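Local coordinates for protein ORF48 (Lactococcus phage TP901-1, PDB 3UH8) that is probably a structural component of the phage baseplate, the tail-tip organelle that mediates adhesion to the host cell, built here as an immunoglobulin-like all-beta domain, at residues A[5-11]-A[33-39]; A[21-25]-A[88-92]; A[93-99]-A[113-119]. One frame throughout, in Å; residues are numbered along the deposited sequence.

Interaction 1: A[5-11]-A[33-39]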
loop_
_atom_site.group_PDB
_atom_site.type_symbol
_atom_site.label_atom_id
_atom_site.label_comp_id
_atom_site.label_asym_id
_atom_site.label_seq_id
_atom_site.Cartn_x
_atom_site.Cartn_y
_atom_site.Cartn_z
ATOM N N PHE A 5 -7.087 5.028 -6.846
ATOM C CA PHE A 5 -5.895 5.874 -6.918
ATOM C C PHE A 5 -5.750 6.868 -5.777
ATOM O O PHE A 5 -6.657 7.663 -5.526
ATOM C CB PHE A 5 -5.770 6.576 -8.278
ATOM C CG PHE A 5 -4.494 7.368 -8.463
ATOM C CD1 PHE A 5 -3.278 6.726 -8.662
ATOM C CD2 PHE A 5 -4.510 8.757 -8.447
ATOM C CE1 PHE A 5 -2.098 7.460 -8.828
ATOM C CE2 PHE A 5 -3.331 9.489 -8.620
ATOM C CZ PHE A 5 -2.134 8.836 -8.809
ATOM N N ILE A 6 -4.581 6.831 -5.113
ATOM C CA ILE A 6 -4.188 7.702 -3.999
ATOM C C ILE A 6 -2.695 8.053 -4.078
ATOM O O ILE A 6 -1.910 7.289 -4.643
ATOM C CB ILE A 6 -4.561 7.121 -2.597
ATOM C CG1 ILE A 6 -3.958 5.714 -2.355
ATOM C CG2 ILE A 6 -6.074 7.176 -2.327
ATOM C CD1 ILE A 6 -3.833 5.328 -0.899
ATOM N N THR A 7 -2.311 9.201 -3.498
ATOM C CA THR A 7 -0.923 9.662 -3.441
ATOM C C THR A 7 -0.447 9.531 -1.989
ATOM O O THR A 7 -1.034 10.144 -1.096
ATOM C CB THR A 7 -0.799 11.097 -3.988
ATOM O OG1 THR A 7 -1.501 11.200 -5.228
ATOM C CG2 THR A 7 0.648 11.528 -4.177
ATOM N N LEU A 8 0.599 8.720 -1.757
ATOM C CA LEU A 8 1.130 8.493 -0.413
ATOM C C LEU A 8 2.499 9.108 -0.194
ATOM O O LEU A 8 3.391 8.952 -1.028
ATOM C CB LEU A 8 1.134 6.997 -0.053
ATOM C CG LEU A 8 -0.234 6.315 -0.021
ATOM C CD1 LEU A 8 -0.091 4.824 0.027
ATOM C CD2 LEU A 8 -1.083 6.814 1.139
ATOM N N SER A 9 2.662 9.794 0.949
ATOM C CA SER A 9 3.893 10.471 1.339
ATOM C C SER A 9 4.709 9.701 2.383
ATOM O O SER A 9 4.149 8.954 3.190
ATOM C CB SER A 9 3.592 11.881 1.835
ATOM O OG SER A 9 4.780 12.579 2.169
ATOM N N THR A 10 6.038 9.905 2.359
ATOM C CA THR A 10 6.988 9.297 3.299
ATOM C C THR A 10 7.376 10.311 4.378
ATOM O O THR A 10 7.772 9.930 5.482
ATOM C CB THR A 10 8.226 8.762 2.563
ATOM O OG1 THR A 10 8.924 9.850 1.955
ATOM C CG2 THR A 10 7.885 7.706 1.522
ATOM N N THR A 11 7.266 11.600 4.035
ATOM C CA THR A 11 7.561 12.733 4.906
ATOM C C THR A 11 6.299 13.230 5.615
ATOM O O THR A 11 6.309 13.413 6.831
ATOM C CB THR A 11 8.193 13.881 4.083
ATOM O OG1 THR A 11 7.281 14.264 3.055
ATOM C CG2 THR A 11 9.538 13.520 3.466
ATOM N N VAL A 33 -4.033 1.726 -6.390
ATOM C CA VAL A 33 -2.988 2.304 -7.232
ATOM C C VAL A 33 -2.415 3.465 -6.419
ATOM O O VAL A 33 -3.151 4.385 -6.064
ATOM C CB VAL A 33 -3.504 2.728 -8.636
ATOM C CG1 VAL A 33 -2.359 3.228 -9.515
ATOM C CG2 VAL A 33 -4.237 1.578 -9.324
ATOM N N ALA A 34 -1.135 3.377 -6.046
ATOM C CA ALA A 34 -0.531 4.414 -5.212
ATOM C C ALA A 34 0.653 5.140 -5.833
ATOM O O ALA A 34 1.553 4.505 -6.381
ATOM C CB ALA A 34 -0.158 3.848 -3.848
ATOM N N GLN A 35 0.646 6.483 -5.729
ATOM C CA GLN A 35 1.734 7.353 -6.181
ATOM C C GLN A 35 2.595 7.653 -4.941
ATOM O O GLN A 35 2.105 8.268 -3.993
ATOM C CB GLN A 35 1.177 8.648 -6.820
ATOM C CG GLN A 35 2.239 9.720 -7.066
ATOM C CD GLN A 35 2.715 9.755 -8.489
ATOM O OE1 GLN A 35 2.049 10.301 -9.373
ATOM N NE2 GLN A 35 3.898 9.211 -8.734
ATOM N N ILE A 36 3.835 7.140 -4.903
ATOM C CA ILE A 36 4.755 7.363 -3.795
ATOM C C ILE A 36 5.364 8.760 -3.937
ATOM O O ILE A 36 5.787 9.169 -5.021
ATOM C CB ILE A 36 5.788 6.223 -3.629
ATOM C CG1 ILE A 36 5.120 4.820 -3.695
ATOM C CG2 ILE A 36 6.605 6.372 -2.358
ATOM C CD1 ILE A 36 3.853 4.523 -2.740
ATOM N N VAL A 37 5.310 9.497 -2.840
ATOM C CA VAL A 37 5.745 10.878 -2.775
ATOM C C VAL A 37 6.690 11.134 -1.599
ATOM O O VAL A 37 6.537 10.548 -0.528
ATOM C CB VAL A 37 4.501 11.814 -2.857
ATOM C CG1 VAL A 37 4.481 12.888 -1.778
ATOM C CG2 VAL A 37 4.364 12.427 -4.246
ATOM N N GLU A 38 7.695 11.982 -1.834
ATOM C CA GLU A 38 8.661 12.423 -0.834
ATOM C C GLU A 38 8.761 13.935 -1.010
ATOM O O GLU A 38 9.237 14.402 -2.048
ATOM C CB GLU A 38 10.022 11.720 -1.000
ATOM C CG GLU A 38 10.930 11.896 0.206
ATOM C CD GLU A 38 11.998 10.835 0.381
ATOM O OE1 GLU A 38 11.895 10.045 1.347
ATOM O OE2 GLU A 38 12.951 10.809 -0.431
ATOM N N ASN A 39 8.221 14.690 -0.029
ATOM C CA ASN A 39 8.137 16.160 -0.013
ATOM C C ASN A 39 7.259 16.738 -1.149
ATOM O O ASN A 39 7.553 17.814 -1.679
ATOM C CB ASN A 39 9.528 16.824 0.047
ATOM C CG ASN A 39 10.241 16.694 1.370
ATOM O OD1 ASN A 39 9.658 16.827 2.454
ATOM N ND2 ASN A 39 11.547 16.505 1.306
#

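Interaction 2: A[21-25]-A[88-92]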
loop_
_atom_site.group_PDB
_atom_site.type_symbol
_atom_site.label_atom_id
_atom_site.label_comp_id
_atom_site.label_asym_id
_atom_site.label_seq_id
_atom_site.Cartn_x
_atom_site.Cartn_y
_atom_site.Cartn_z
ATOM N N LYS A 21 -12.737 2.850 -0.745
ATOM C CA LYS A 21 -13.842 2.026 -0.253
ATOM C C LYS A 21 -13.883 0.677 -0.965
ATOM O O LYS A 21 -14.343 0.585 -2.107
ATOM C CB LYS A 21 -15.186 2.768 -0.351
ATOM C CG LYS A 21 -15.281 3.969 0.575
ATOM C CD LYS A 21 -16.615 4.672 0.466
ATOM C CE LYS A 21 -16.734 5.774 1.487
ATOM N NZ LYS A 21 -18.041 6.469 1.394
ATOM N N LEU A 22 -13.368 -0.361 -0.293
ATOM C CA LEU A 22 -13.314 -1.720 -0.834
ATOM C C LEU A 22 -14.545 -2.544 -0.440
ATOM O O LEU A 22 -15.268 -2.173 0.487
ATOM C CB LEU A 22 -12.007 -2.433 -0.418
ATOM C CG LEU A 22 -10.666 -1.755 -0.762
ATOM C CD1 LEU A 22 -9.500 -2.560 -0.229
ATOM C CD2 LEU A 22 -10.493 -1.563 -2.260
ATOM N N ARG A 23 -14.798 -3.644 -1.171
ATOM C CA ARG A 23 -15.925 -4.544 -0.927
ATOM C C ARG A 23 -15.429 -5.892 -0.441
ATOM O O ARG A 23 -14.587 -6.519 -1.085
ATOM C CB ARG A 23 -16.819 -4.681 -2.166
ATOM C CG ARG A 23 -17.665 -3.441 -2.434
ATOM C CD ARG A 23 -18.188 -3.404 -3.855
ATOM N NE ARG A 23 -17.098 -3.392 -4.830
ATOM C CZ ARG A 23 -17.109 -2.705 -5.968
ATOM N NH1 ARG A 23 -18.154 -1.958 -6.293
ATOM N NH2 ARG A 23 -16.067 -2.757 -6.786
ATOM N N HIS A 24 -15.947 -6.313 0.715
ATOM C CA HIS A 24 -15.595 -7.535 1.432
ATOM C C HIS A 24 -15.640 -8.866 0.653
ATOM O O HIS A 24 -14.623 -9.563 0.593
ATOM C CB HIS A 24 -16.367 -7.601 2.761
ATOM C CG HIS A 24 -16.446 -8.968 3.356
ATOM N ND1 HIS A 24 -15.339 -9.572 3.916
ATOM C CD2 HIS A 24 -17.495 -9.818 3.425
ATOM C CE1 HIS A 24 -15.752 -10.760 4.320
ATOM N NE2 HIS A 24 -17.044 -10.951 4.047
ATOM N N ALA A 25 -16.807 -9.232 0.095
ATOM C CA ALA A 25 -16.981 -10.507 -0.609
ATOM C C ALA A 25 -17.030 -10.382 -2.139
ATOM O O ALA A 25 -17.655 -11.216 -2.805
ATOM C CB ALA A 25 -18.224 -11.218 -0.083
ATOM N N LEU A 88 -9.183 -7.491 3.024
ATOM C CA LEU A 88 -10.632 -7.274 2.940
ATOM C C LEU A 88 -11.425 -7.850 4.115
ATOM O O LEU A 88 -12.624 -7.583 4.224
ATOM C CB LEU A 88 -11.176 -7.880 1.627
ATOM C CG LEU A 88 -10.606 -7.361 0.311
ATOM C CD1 LEU A 88 -10.921 -8.320 -0.812
ATOM C CD2 LEU A 88 -11.133 -5.984 -0.013
ATOM N N GLN A 89 -10.776 -8.624 4.998
ATOM C CA GLN A 89 -11.421 -9.304 6.111
ATOM C C GLN A 89 -12.097 -8.407 7.141
ATOM O O GLN A 89 -13.238 -8.682 7.488
ATOM C CB GLN A 89 -10.456 -10.269 6.787
ATOM C CG GLN A 89 -11.148 -11.356 7.590
ATOM C CD GLN A 89 -10.128 -12.154 8.340
ATOM O OE1 GLN A 89 -9.948 -12.004 9.552
ATOM N NE2 GLN A 89 -9.382 -12.964 7.616
ATOM N N PHE A 90 -11.385 -7.383 7.644
ATOM C CA PHE A 90 -11.985 -6.481 8.630
ATOM C C PHE A 90 -12.939 -5.487 7.975
ATOM O O PHE A 90 -12.503 -4.529 7.327
ATOM C CB PHE A 90 -10.937 -5.808 9.542
ATOM C CG PHE A 90 -11.538 -4.867 10.565
ATOM C CD1 PHE A 90 -11.483 -3.491 10.385
ATOM C CD2 PHE A 90 -12.206 -5.360 11.681
ATOM C CE1 PHE A 90 -12.070 -2.622 11.309
ATOM C CE2 PHE A 90 -12.794 -4.490 12.606
ATOM C CZ PHE A 90 -12.717 -3.127 12.417
ATOM N N VAL A 91 -14.255 -5.726 8.143
ATOM C CA VAL A 91 -15.299 -4.859 7.605
ATOM C C VAL A 91 -15.358 -3.615 8.487
ATOM O O VAL A 91 -15.832 -3.667 9.618
ATOM C CB VAL A 91 -16.665 -5.580 7.427
ATOM C CG1 VAL A 91 -17.780 -4.599 7.068
ATOM C CG2 VAL A 91 -16.569 -6.674 6.368
ATOM N N GLY A 92 -14.799 -2.534 7.969
ATOM C CA GLY A 92 -14.710 -1.255 8.657
ATOM C C GLY A 92 -13.448 -0.512 8.281
ATOM O O GLY A 92 -12.929 -0.689 7.175
#

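Interaction 3: A[93-99]-A[113-119]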
loop_
_atom_site.group_PDB
_atom_site.type_symbol
_atom_site.label_atom_id
_atom_site.label_comp_id
_atom_site.label_asym_id
_atom_site.label_seq_id
_atom_site.Cartn_x
_atom_site.Cartn_y
_atom_site.Cartn_z
ATOM N N ARG A 93 -12.944 0.323 9.203
ATOM C CA ARG A 93 -11.744 1.109 8.947
ATOM C C ARG A 93 -10.454 0.330 9.192
ATOM O O ARG A 93 -10.213 -0.163 10.296
ATOM C CB ARG A 93 -11.765 2.453 9.694
ATOM C CG ARG A 93 -10.803 3.460 9.086
ATOM C CD ARG A 93 -10.936 4.854 9.660
ATOM N NE ARG A 93 -9.834 5.692 9.186
ATOM C CZ ARG A 93 -9.777 7.015 9.289
ATOM N NH1 ARG A 93 -10.778 7.689 9.835
ATOM N NH2 ARG A 93 -8.726 7.678 8.825
ATOM N N ASN A 94 -9.630 0.230 8.140
ATOM C CA ASN A 94 -8.342 -0.456 8.158
ATOM C C ASN A 94 -7.196 0.542 8.067
ATOM O O ASN A 94 -7.341 1.588 7.434
ATOM C CB ASN A 94 -8.256 -1.445 7.003
ATOM C CG ASN A 94 -9.103 -2.676 7.176
ATOM O OD1 ASN A 94 -8.613 -3.741 7.556
ATOM N ND2 ASN A 94 -10.390 -2.568 6.877
ATOM N N GLU A 95 -6.056 0.205 8.687
ATOM C CA GLU A 95 -4.847 1.026 8.685
ATOM C C GLU A 95 -3.693 0.205 8.114
ATOM O O GLU A 95 -3.461 -0.921 8.559
ATOM C CB GLU A 95 -4.532 1.525 10.107
ATOM C CG GLU A 95 -3.328 2.455 10.190
ATOM C CD GLU A 95 -3.118 3.184 11.505
ATOM O OE1 GLU A 95 -2.082 3.879 11.629
ATOM O OE2 GLU A 95 -3.988 3.088 12.401
ATOM N N ALA A 96 -2.989 0.762 7.112
ATOM C CA ALA A 96 -1.866 0.095 6.445
ATOM C C ALA A 96 -0.777 1.073 5.998
ATOM O O ALA A 96 -0.975 2.287 6.066
ATOM C CB ALA A 96 -2.372 -0.710 5.253
ATOM N N TYR A 97 0.376 0.536 5.548
ATOM C CA TYR A 97 1.516 1.305 5.041
ATOM C C TYR A 97 2.349 0.484 4.043
ATOM O O TYR A 97 2.288 -0.746 4.055
ATOM C CB TYR A 97 2.380 1.868 6.196
ATOM C CG TYR A 97 3.310 0.871 6.856
ATOM C CD1 TYR A 97 4.644 0.771 6.469
ATOM C CD2 TYR A 97 2.871 0.063 7.903
ATOM C CE1 TYR A 97 5.509 -0.134 7.082
ATOM C CE2 TYR A 97 3.735 -0.831 8.537
ATOM C CZ TYR A 97 5.051 -0.933 8.114
ATOM O OH TYR A 97 5.916 -1.816 8.704
ATOM N N PHE A 98 3.137 1.168 3.195
ATOM C CA PHE A 98 4.012 0.513 2.226
ATOM C C PHE A 98 5.468 0.608 2.649
ATOM O O PHE A 98 5.956 1.702 2.925
ATOM C CB PHE A 98 3.807 1.063 0.806
ATOM C CG PHE A 98 2.487 0.671 0.189
ATOM C CD1 PHE A 98 2.300 -0.603 -0.340
ATOM C CD2 PHE A 98 1.427 1.561 0.151
ATOM C CE1 PHE A 98 1.069 -0.975 -0.886
ATOM C CE2 PHE A 98 0.199 1.194 -0.408
ATOM C CZ PHE A 98 0.028 -0.074 -0.922
ATOM N N SER A 99 6.147 -0.545 2.718
ATOM C CA SER A 99 7.553 -0.670 3.094
ATOM C C SER A 99 8.366 -1.101 1.870
ATOM O O SER A 99 7.975 -2.037 1.173
ATOM C CB SER A 99 7.705 -1.674 4.232
ATOM O OG SER A 99 9.062 -1.991 4.492
ATOM N N SER A 113 9.993 3.577 4.224
ATOM C CA SER A 113 8.570 3.254 4.138
ATOM C C SER A 113 7.700 4.495 4.040
ATOM O O SER A 113 8.164 5.601 4.330
ATOM C CB SER A 113 8.140 2.418 5.342
ATOM O OG SER A 113 8.457 3.057 6.570
ATOM N N THR A 114 6.435 4.308 3.632
ATOM C CA THR A 114 5.454 5.388 3.573
ATOM C C THR A 114 4.884 5.538 4.979
ATOM O O THR A 114 5.073 4.665 5.835
ATOM C CB THR A 114 4.290 5.064 2.596
ATOM O OG1 THR A 114 3.504 3.984 3.110
ATOM C CG2 THR A 114 4.750 4.779 1.172
ATOM N N ARG A 115 4.151 6.617 5.206
ATOM C CA ARG A 115 3.489 6.822 6.481
ATOM C C ARG A 115 2.144 6.126 6.402
ATOM O O ARG A 115 1.670 5.864 5.292
ATOM C CB ARG A 115 3.372 8.310 6.773
ATOM C CG ARG A 115 4.735 8.866 7.169
ATOM C CD ARG A 115 4.767 10.368 7.301
ATOM N NE ARG A 115 3.656 10.873 8.106
ATOM C CZ ARG A 115 3.779 11.371 9.331
ATOM N NH1 ARG A 115 4.974 11.463 9.901
ATOM N NH2 ARG A 115 2.711 11.807 9.985
ATOM N N THR A 116 1.559 5.756 7.558
ATOM C CA THR A 116 0.278 5.044 7.576
ATOM C C THR A 116 -0.849 5.826 6.915
ATOM O O THR A 116 -0.849 7.058 6.911
ATOM C CB THR A 116 -0.125 4.560 8.982
ATOM O OG1 THR A 116 -0.387 5.677 9.831
ATOM C CG2 THR A 116 0.886 3.615 9.606
ATOM N N PHE A 117 -1.784 5.089 6.327
ATOM C CA PHE A 117 -2.973 5.610 5.678
ATOM C C PHE A 117 -4.116 4.673 6.013
ATOM O O PHE A 117 -3.886 3.531 6.429
ATOM C CB PHE A 117 -2.773 5.722 4.155
ATOM C CG PHE A 117 -2.727 4.416 3.395
ATOM C CD1 PHE A 117 -1.538 3.708 3.270
ATOM C CD2 PHE A 117 -3.864 3.911 2.776
ATOM C CE1 PHE A 117 -1.497 2.498 2.569
ATOM C CE2 PHE A 117 -3.821 2.703 2.074
ATOM C CZ PHE A 117 -2.637 2.006 1.973
ATOM N N HIS A 118 -5.342 5.140 5.808
ATOM C CA HIS A 118 -6.513 4.335 6.082
ATOM C C HIS A 118 -7.318 4.050 4.837
ATOM O O HIS A 118 -7.340 4.860 3.910
ATOM C CB HIS A 118 -7.397 5.013 7.130
ATOM C CG HIS A 118 -6.810 5.029 8.508
ATOM N ND1 HIS A 118 -5.985 6.059 8.925
ATOM C CD2 HIS A 118 -6.986 4.166 9.535
ATOM C CE1 HIS A 118 -5.668 5.778 10.179
ATOM N NE2 HIS A 118 -6.251 4.650 10.591
ATOM N N TYR A 119 -7.990 2.895 4.832
ATOM C CA TYR A 119 -8.912 2.467 3.788
ATOM C C TYR A 119 -10.104 1.784 4.449
ATOM O O TYR A 119 -9.970 1.235 5.546
ATOM C CB TYR A 119 -8.232 1.601 2.707
ATOM C CG TYR A 119 -7.835 0.204 3.131
ATOM C CD1 TYR A 119 -8.687 -0.877 2.929
ATOM C CD2 TYR A 119 -6.570 -0.052 3.655
ATOM C CE1 TYR A 119 -8.312 -2.173 3.283
ATOM C CE2 TYR A 119 -6.181 -1.346 4.008
ATOM C CZ TYR A 119 -7.057 -2.403 3.818
ATOM O OH TYR A 119 -6.694 -3.674 4.181
#

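Interaction 1: A[5-11]-A[33-39]
Strands 5-9 and 33-38 run side by side in the same direction, their axes 4.5 Å apart at closest and inclined by 25°. F5 opens the pairing beside V33: its ring lies over the outer face, with CD1 3.7 Å from V33 CG1 and CZ 3.9 Å from Q35 CB. I6 gives its N to V33 O (3.0 Å) and takes Q35 N on its O (2.9 Å), while its side chain turns inward beside A34 and onto I17, V20 and F117. T7 returns to the face of F5, its CG2 3.8 Å from both Q35 CG and V37 CG2. L8 repeats the pattern of I6, N to Q35 O and O to V37 N, both 2.7 Å, and sends CD1 to 4.0 Å from A34 CB within the core, near F98 and F117. S9 packs CB against V37 CG1 (3.9 Å); its OG accepts from E12 N. Past the strand, T10 N still reaches V37 O (3.0 Å) and T10 OG1 donates to E38 OE1 (3.0 Å), whose other oxygen, OE2, is in a salt bridge with K43. T11 OG1 closes the run by accepting N39 N at 3.3 Å. I6 and L8 thus each use both N and O toward strand 33-38, while F5, T7 and S9 do not: the ladder of a parallel strand pair, here forming part of an immunoglobulin-like beta-sandwich.

Interaction 2: A[21-25]-A[88-92]
L88, at the end of the short, weakly bonded helix 85-89, loses the most surface here: 90 Å² of it is covered by segment 21-25. Its CD2 sits 3.7 Å from L22 CB and equally 3.7 Å from R23 O, so the leucine fills the space beside the end of strand 21-23. Both leucines are buried and L22 also touches A83 and Y119, which places the pair in the hydrophobic interior, with H4 and Q30 bordering it. In this immunoglobulin-like domain the contact joins the short edge strand 21-23, paired in parallel with 112-122, to the turn that leads from helix 85-89 into strand 92-103. H24, with 75 Å² covered, supplies the polar link: ND1 donates a weak hydrogen bond to L88 O at 3.4 Å, the oxygen lying near the plane of the imidazole. The same histidine meets V91 through its CB, 3.7 Å from V91 CG2, and both H24 and V91 rest on K123 near the modelled C-terminus.

Interaction 3: A[93-99]-A[113-119]
Two antiparallel ladders, offset by one residue, join strand 92-103 to strand 112-122. In the first, N94 and Y119 exchange both backbone bonds (N94 N to Y119 O 2.8 Å, Y119 N to N94 O 3.0 Å), and A96 and F117 do the same (A96 N to F117 O 3.0 Å, F117 N to A96 O 2.9 Å). At the shift a side chain stands in for a carbonyl: F98 N donates to T114 OG1 (2.8 Å), while F98 O accepts T114 N (2.7 Å). This leaves R115 N for S9 O and R115 O for N14 ND2. On the outer face E95 OE2 takes a weak bond from H118 NE2 (3.3 Å), OE1 lies 3.1 Å from T116 OG1, and E95 CG packs on the imidazole face opposite R93 NE. Inside, N94 CB makes a CH-pi contact 3.6 Å from the Y119 ring centroid; N94 ND2 is satisfied by F90 O and Y119 OH by A87 O. F98 CE2 reaches F117 CE1 at 3.7 Å. E95, H118, T116 and R93 cluster on the solvent side, A96, F98, F117 and Y119 pack inside with buried polar atoms met by carbonyls, and T114 OG1 satisfies F98 N at the shift.

All three contacts belong to one immunoglobulin-like domain and reach the same mixed beta-sheet. Interactions 1 and 3 have centres 11 Å apart and touch where S9 O meets R115 N at 3.1 Å, a probable hydrogen bond; F98 and F117 also pack on L8. Interactions 2 and 3 are 15 Å apart, centre to centre, linked by L22 CD1 on Y119 CD1 (3.7 Å) and by strands 21-23 and 112-122 being neighbours. Interactions 1 and 2, at 22 Å between centres, lie on opposite sides of the chain's centre, yet their segments alternate in sequence. Interaction 3 comes last; its strand 112-122 meets strands 2-9 and 21-23, so N- and C-terminal parts of the domain lie side by side.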